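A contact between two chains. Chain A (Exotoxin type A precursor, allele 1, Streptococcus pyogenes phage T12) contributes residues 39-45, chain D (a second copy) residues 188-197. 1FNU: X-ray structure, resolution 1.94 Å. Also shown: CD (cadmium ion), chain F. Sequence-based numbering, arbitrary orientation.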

ATOM      1  N   ASP A  39     -14.420  -0.295 -16.569  1.00 23.25           N
ATOM      2  CA  ASP A  39     -14.270  -1.338 -15.584  1.00 22.73           C
ATOM      3  C   ASP A  39     -14.507  -0.650 -14.217  1.00 22.31           C
ATOM      4  O   ASP A  39     -14.878   0.521 -14.145  1.00 22.09           O
ATOM      5  N   GLN A  40     -14.296  -1.412 -13.149  1.00 21.80           N
ATOM      6  CA  GLN A  40     -14.467  -0.880 -11.808  1.00 21.31           C
ATOM      7  C   GLN A  40     -13.769  -1.837 -10.843  1.00 20.85           C
ATOM      8  O   GLN A  40     -13.629  -3.053 -11.133  1.00 20.63           O
ATOM      9  N   LEU A  41     -13.255  -1.269  -9.743  1.00 20.34           N
ATOM     10  CA  LEU A  41     -12.556  -2.029  -8.681  1.00 19.88           C
ATOM     11  C   LEU A  41     -13.630  -2.467  -7.628  1.00 19.76           C
ATOM     12  O   LEU A  41     -13.920  -3.609  -7.419  1.00 19.57           O
ATOM     13  N   LEU A  42     -14.263  -1.468  -7.047  1.00 19.79           N
ATOM     14  CA  LEU A  42     -15.333  -1.682  -6.092  1.00 19.89           C
ATOM     15  C   LEU A  42     -16.666  -1.219  -6.733  1.00 20.00           C
ATOM     16  O   LEU A  42     -16.664  -0.444  -7.666  1.00 19.99           O
ATOM     17  N   SER A  43     -17.800  -1.659  -6.216  1.00 20.16           N
ATOM     18  CA  SER A  43     -19.069  -1.264  -6.828  1.00 20.31           C
ATOM     19  C   SER A  43     -19.355   0.252  -6.936  1.00 20.40           C
ATOM     20  O   SER A  43     -20.184   0.662  -7.760  1.00 20.28           O
ATOM     21  N   HIS A  44     -18.679   1.092  -6.142  1.00 20.38           N
ATOM     22  CA  HIS A  44     -19.048   2.508  -6.187  1.00 20.40           C
ATOM     23  C   HIS A  44     -18.119   3.373  -6.986  1.00 20.18           C
ATOM     24  O   HIS A  44     -18.208   4.587  -6.930  1.00 20.10           O
ATOM     25  N   ASP A  45     -17.206   2.731  -7.697  1.00 19.75           N
ATOM     26  CA  ASP A  45     -16.295   3.465  -8.515  1.00 19.48           C
ATOM     27  C   ASP A  45     -16.435   3.096  -9.972  1.00 19.40           C
ATOM     28  O   ASP A  45     -17.114   2.112 -10.290  1.00 19.25           O
TER
ATOM     29  N   PRO D 188     -22.643  -6.196   2.261  1.00 25.65           N
ATOM     30  CA  PRO D 188     -21.925  -5.071   1.644  1.00 25.15           C
ATOM     31  C   PRO D 188     -22.328  -5.047   0.206  1.00 24.78           C
ATOM     32  O   PRO D 188     -23.125  -5.861  -0.218  1.00 24.71           O
ATOM     33  N   GLU D 189     -21.667  -4.166  -0.541  1.00 24.34           N
ATOM     34  CA  GLU D 189     -21.861  -4.044  -1.956  1.00 23.90           C
ATOM     35  C   GLU D 189     -21.229  -5.225  -2.634  1.00 23.49           C
ATOM     36  O   GLU D 189     -20.302  -5.873  -2.139  1.00 23.47           O
ATOM     37  N   PRO D 190     -21.670  -5.479  -3.849  1.00 23.15           N
ATOM     38  CA  PRO D 190     -21.122  -6.584  -4.573  1.00 22.84           C
ATOM     39  C   PRO D 190     -19.620  -6.677  -4.427  1.00 22.67           C
ATOM     40  O   PRO D 190     -19.165  -7.710  -3.978  1.00 22.73           O
ATOM     41  N   GLU D 191     -18.875  -5.644  -4.837  1.00 22.34           N
ATOM     42  CA  GLU D 191     -17.411  -5.591  -4.731  1.00 22.04           C
ATOM     43  C   GLU D 191     -17.137  -4.579  -3.642  1.00 21.51           C
ATOM     44  O   GLU D 191     -17.443  -3.383  -3.781  1.00 21.43           O
ATOM     45  N   PHE D 192     -16.574  -5.058  -2.551  1.00 20.96           N
ATOM     46  CA  PHE D 192     -16.320  -4.218  -1.406  1.00 20.46           C
ATOM     47  C   PHE D 192     -15.001  -4.518  -0.693  1.00 20.32           C
ATOM     48  O   PHE D 192     -14.306  -5.428  -1.068  1.00 20.16           O
ATOM     49  N   THR D 193     -14.669  -3.724   0.339  1.00 20.17           N
ATOM     50  CA  THR D 193     -13.538  -4.068   1.206  1.00 20.22           C
ATOM     51  C   THR D 193     -14.051  -4.014   2.632  1.00 20.33           C
ATOM     52  O   THR D 193     -15.036  -3.330   2.929  1.00 20.20           O
ATOM     53  N   GLN D 194     -13.408  -4.806   3.484  1.00 20.47           N
ATOM     54  CA  GLN D 194     -13.705  -4.845   4.900  1.00 20.69           C
ATOM     55  C   GLN D 194     -13.534  -3.456   5.491  1.00 20.83           C
ATOM     56  O   GLN D 194     -14.331  -3.071   6.319  1.00 20.80           O
ATOM     57  N   SER D 195     -12.510  -2.689   5.090  1.00 21.00           N
ATOM     58  CA  SER D 195     -12.389  -1.384   5.714  1.00 21.37           C
ATOM     59  C   SER D 195     -13.499  -0.411   5.320  1.00 21.44           C
ATOM     60  O   SER D 195     -13.875   0.397   6.147  1.00 21.16           O
ATOM     61  N   LYS D 196     -13.935  -0.435   4.057  1.00 21.79           N
ATOM     62  CA  LYS D 196     -15.060   0.456   3.679  1.00 22.12           C
ATOM     63  C   LYS D 196     -16.365  -0.006   4.345  1.00 22.21           C
ATOM     64  O   LYS D 196     -17.130   0.810   4.862  1.00 22.11           O
ATOM     65  N   TYR D 197     -16.614  -1.312   4.290  1.00 22.23           N
ATOM     66  CA  TYR D 197     -17.824  -1.843   4.901  1.00 22.26           C
ATOM     67  C   TYR D 197     -17.998  -1.499   6.395  1.00 22.41           C
ATOM     68  O   TYR D 197     -19.127  -1.209   6.816  1.00 22.09           O
TER

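Along chain D the contact begins at Glu D189, for Pro D188 lies out of reach. Glu D189 points toward chain A with chi1 m and chi2 t, a long arm that carries its carboxylate to the turn of chain A; OE1 lies 3.5 Å from Ser A43 CB and 3.5 Å from His A44 ND1, at the edge of the imidazole near its plane. Pro D190 sits sideways, its CD 3.2 Å from Ser A43 OG. Proline has no amide hydrogen to donate; the backbone donor here is the N of the next residue.

That residue, Glu D191, is the centre of the contact and the most covered by the other stretch. Its N donates to Ser A43 OG (2.9 Å), while its O accepts from Ser A43 N (3.0 Å); both bonds are nearly straight. Serine suits this place: its side chain, chi1 m, points toward chain D and is short enough to put a hydroxyl beside the backbone. The Glu D191 side chain, also pointing in (m, then t), lays CB 3.5 Å from Leu A41 O and extends OE1 to 3.3 Å from Gln A40 CG. Water 1 donates to Glu D191 OE1 (3.1 Å) and hydrogen-bonds Ser A43 OG (2.8 Å), joining the two side chains.

The CA-to-CB bond of Phe D192 points away, and Leu A42 CD2 lies 4.1 Å from Phe D192 C. Leu A42, chi1 m and chi2 t, also sets CD1 4.1 Å from Thr D193 CG2, a methyl-to-methyl contact. Thr D193 (p) meanwhile caps the helix, OG1 accepting from Lys D196 N at 3.3 Å. Lys D196 points toward chain A, and its aliphatic CD approaches His A44 CE1 at 4.1 Å; Lys D196 NZ forms a salt bridge with Glu D189 OE1 (3.1 Å), though the position of NZ is less certain.

Away from this contact, Asp A39 OD2 binds the cadmium ion CD at 1.9 Å, and three waters also coordinate the metal.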

ATOM      1  CB  ASP A  39     -12.826  -1.908 -15.717  1.00 22.71           C
ATOM      2  CG  ASP A  39     -12.714  -3.365 -15.260  1.00 22.96           C
ATOM      3  OD1 ASP A  39     -13.581  -3.813 -14.474  1.00 23.00           O
ATOM      4  OD2 ASP A  39     -11.740  -4.072 -15.664  1.00 23.24           O
ATOM      5  CB  GLN A  40     -15.972  -0.655 -11.501  1.00 21.61           C
ATOM      6  CG  GLN A  40     -16.774  -1.709 -10.801  1.00 21.44           C
ATOM      7  CD  GLN A  40     -18.296  -1.365 -10.887  1.00 21.63           C
ATOM      8  OE1 GLN A  40     -18.760  -0.207 -10.626  1.00 21.63           O
ATOM      9  NE2 GLN A  40     -19.060  -2.359 -11.239  1.00 21.51           N
ATOM     10  CB  LEU A  41     -11.487  -1.134  -8.014  1.00 19.51           C
ATOM     11  CG  LEU A  41     -10.680  -1.824  -6.880  1.00 19.49           C
ATOM     12  CD1 LEU A  41      -9.993  -3.085  -7.391  1.00 19.37           C
ATOM     13  CD2 LEU A  41      -9.640  -0.921  -6.295  1.00 19.32           C
ATOM     14  CB  LEU A  42     -15.019  -0.873  -4.861  1.00 19.60           C
ATOM     15  CG  LEU A  42     -13.698  -1.261  -4.132  1.00 19.55           C
ATOM     16  CD1 LEU A  42     -13.723  -0.711  -2.736  1.00 19.55           C
ATOM     17  CD2 LEU A  42     -13.561  -2.807  -4.075  1.00 19.58           C
ATOM     18  CB  SER A  43     -20.214  -1.929  -6.055  1.00 20.37           C
ATOM     19  OG  SER A  43     -20.028  -3.319  -6.084  1.00 20.47           O
ATOM     20  CB  HIS A  44     -19.164   3.104  -4.785  1.00 20.92           C
ATOM     21  CG  HIS A  44     -17.892   3.031  -3.976  1.00 21.21           C
ATOM     22  ND1 HIS A  44     -17.637   2.037  -3.076  1.00 21.61           N
ATOM     23  CD2 HIS A  44     -16.770   3.782  -4.015  1.00 21.53           C
ATOM     24  CE1 HIS A  44     -16.412   2.171  -2.587  1.00 21.65           C
ATOM     25  NE2 HIS A  44     -15.863   3.227  -3.145  1.00 21.58           N
ATOM     26  CB  ASP A  45     -14.807   3.271  -8.030  1.00 19.37           C
ATOM     27  CG  ASP A  45     -14.211   1.833  -8.267  1.00 19.41           C
ATOM     28  OD1 ASP A  45     -14.165   1.286  -9.409  1.00 19.29           O
ATOM     29  OD2 ASP A  45     -13.681   1.233  -7.279  1.00 19.41           O
TER
ATOM     30  CB  PRO D 188     -20.477  -5.514   1.707  1.00 25.06           C
ATOM     31  CG  PRO D 188     -20.663  -6.931   1.207  1.00 25.38           C
ATOM     32  CD  PRO D 188     -21.892  -7.441   2.037  1.00 25.31           C
ATOM     33  CB  GLU D 189     -21.233  -2.704  -2.488  1.00 23.99           C
ATOM     34  CG  GLU D 189     -22.013  -1.495  -1.894  1.00 24.13           C
ATOM     35  CD  GLU D 189     -21.633  -0.111  -2.451  1.00 24.33           C
ATOM     36  OE1 GLU D 189     -20.565   0.059  -3.150  1.00 24.09           O
ATOM     37  OE2 GLU D 189     -22.418   0.825  -2.122  1.00 24.40           O
ATOM     38  CB  PRO D 190     -21.586  -6.290  -5.983  1.00 22.84           C
ATOM     39  CG  PRO D 190     -23.008  -5.767  -5.682  1.00 22.92           C
ATOM     40  CD  PRO D 190     -22.563  -4.713  -4.720  1.00 23.04           C
ATOM     41  CB  GLU D 191     -16.761  -5.137  -6.051  1.00 22.42           C
ATOM     42  CG  GLU D 191     -17.044  -6.093  -7.207  1.00 23.09           C
ATOM     43  CD  GLU D 191     -16.699  -5.556  -8.614  1.00 23.58           C
ATOM     44  OE1 GLU D 191     -17.048  -4.416  -8.970  1.00 23.79           O
ATOM     45  OE2 GLU D 191     -16.098  -6.292  -9.408  1.00 23.91           O
ATOM     46  CB  PHE D 192     -17.412  -4.496  -0.379  1.00 20.35           C
ATOM     47  CG  PHE D 192     -17.268  -5.864   0.256  1.00 20.05           C
ATOM     48  CD1 PHE D 192     -17.477  -7.011  -0.509  1.00 20.12           C
ATOM     49  CD2 PHE D 192     -16.862  -6.002   1.587  1.00 20.12           C
ATOM     50  CE1 PHE D 192     -17.295  -8.309  -0.001  1.00 19.82           C
ATOM     51  CE2 PHE D 192     -16.666  -7.318   2.154  1.00 20.03           C
ATOM     52  CZ  PHE D 192     -16.884  -8.478   1.341  1.00 19.93           C
ATOM     53  CB  THR D 193     -12.296  -3.098   1.087  1.00 20.24           C
ATOM     54  OG1 THR D 193     -12.665  -1.733   1.316  1.00 20.04           O
ATOM     55  CG2 THR D 193     -11.673  -3.229  -0.296  1.00 20.27           C
ATOM     56  CB  GLN D 194     -12.768  -5.862   5.643  1.00 20.48           C
ATOM     57  CG  GLN D 194     -13.006  -7.365   5.281  1.00 20.41           C
ATOM     58  CD  GLN D 194     -11.877  -8.299   5.784  1.00 20.40           C
ATOM     59  OE1 GLN D 194     -12.041  -9.553   5.946  1.00 20.24           O
ATOM     60  NE2 GLN D 194     -10.732  -7.701   6.003  1.00 20.13           N
ATOM     61  CB  SER D 195     -11.054  -0.686   5.487  1.00 21.40           C
ATOM     62  OG  SER D 195     -10.815  -0.555   4.133  1.00 22.32           O
ATOM     63  CB  LYS D 196     -15.354   0.479   2.213  1.00 22.50           C
ATOM     64  CG  LYS D 196     -16.887   0.373   2.072  1.00 23.18           C
ATOM     65  CD  LYS D 196     -17.524   0.023   0.706  1.00 23.78           C
ATOM     66  CE  LYS D 196     -19.015   0.344   1.024  1.00 23.91           C
ATOM     67  NZ  LYS D 196     -19.941   0.219  -0.119  1.00 24.31           N
ATOM     68  CB  TYR D 197     -17.888  -3.345   4.753  1.00 22.25           C
ATOM     69  CG  TYR D 197     -19.053  -3.925   5.480  1.00 22.38           C
ATOM     70  CD1 TYR D 197     -20.335  -3.974   4.895  1.00 22.46           C
ATOM     71  CD2 TYR D 197     -18.931  -4.228   6.847  1.00 22.38           C
ATOM     72  CE1 TYR D 197     -21.452  -4.286   5.656  1.00 22.35           C
ATOM     73  CE2 TYR D 197     -20.052  -4.536   7.627  1.00 22.20           C
ATOM     74  CZ  TYR D 197     -21.296  -4.559   7.038  1.00 22.26           C
ATOM     75  OH  TYR D 197     -22.371  -4.828   7.852  1.00 22.02           O
TER
HETATM   76 CD    CD F 223      -9.799  -4.132 -15.606  1.00 25.42          CD
HETATM   77  O   HOH W   1     -20.096  -4.102  -8.752  1.00 32.08           O
HETATM   78  O   HOH W   2      -8.509  -2.117 -15.260  1.00 10.84           O
HETATM   79  O   HOH W   3      -8.857  -5.595 -17.799  1.00 30.34           O
HETATM   80  O   HOH W   4      -9.848  -5.039 -13.312  1.00  5.16           O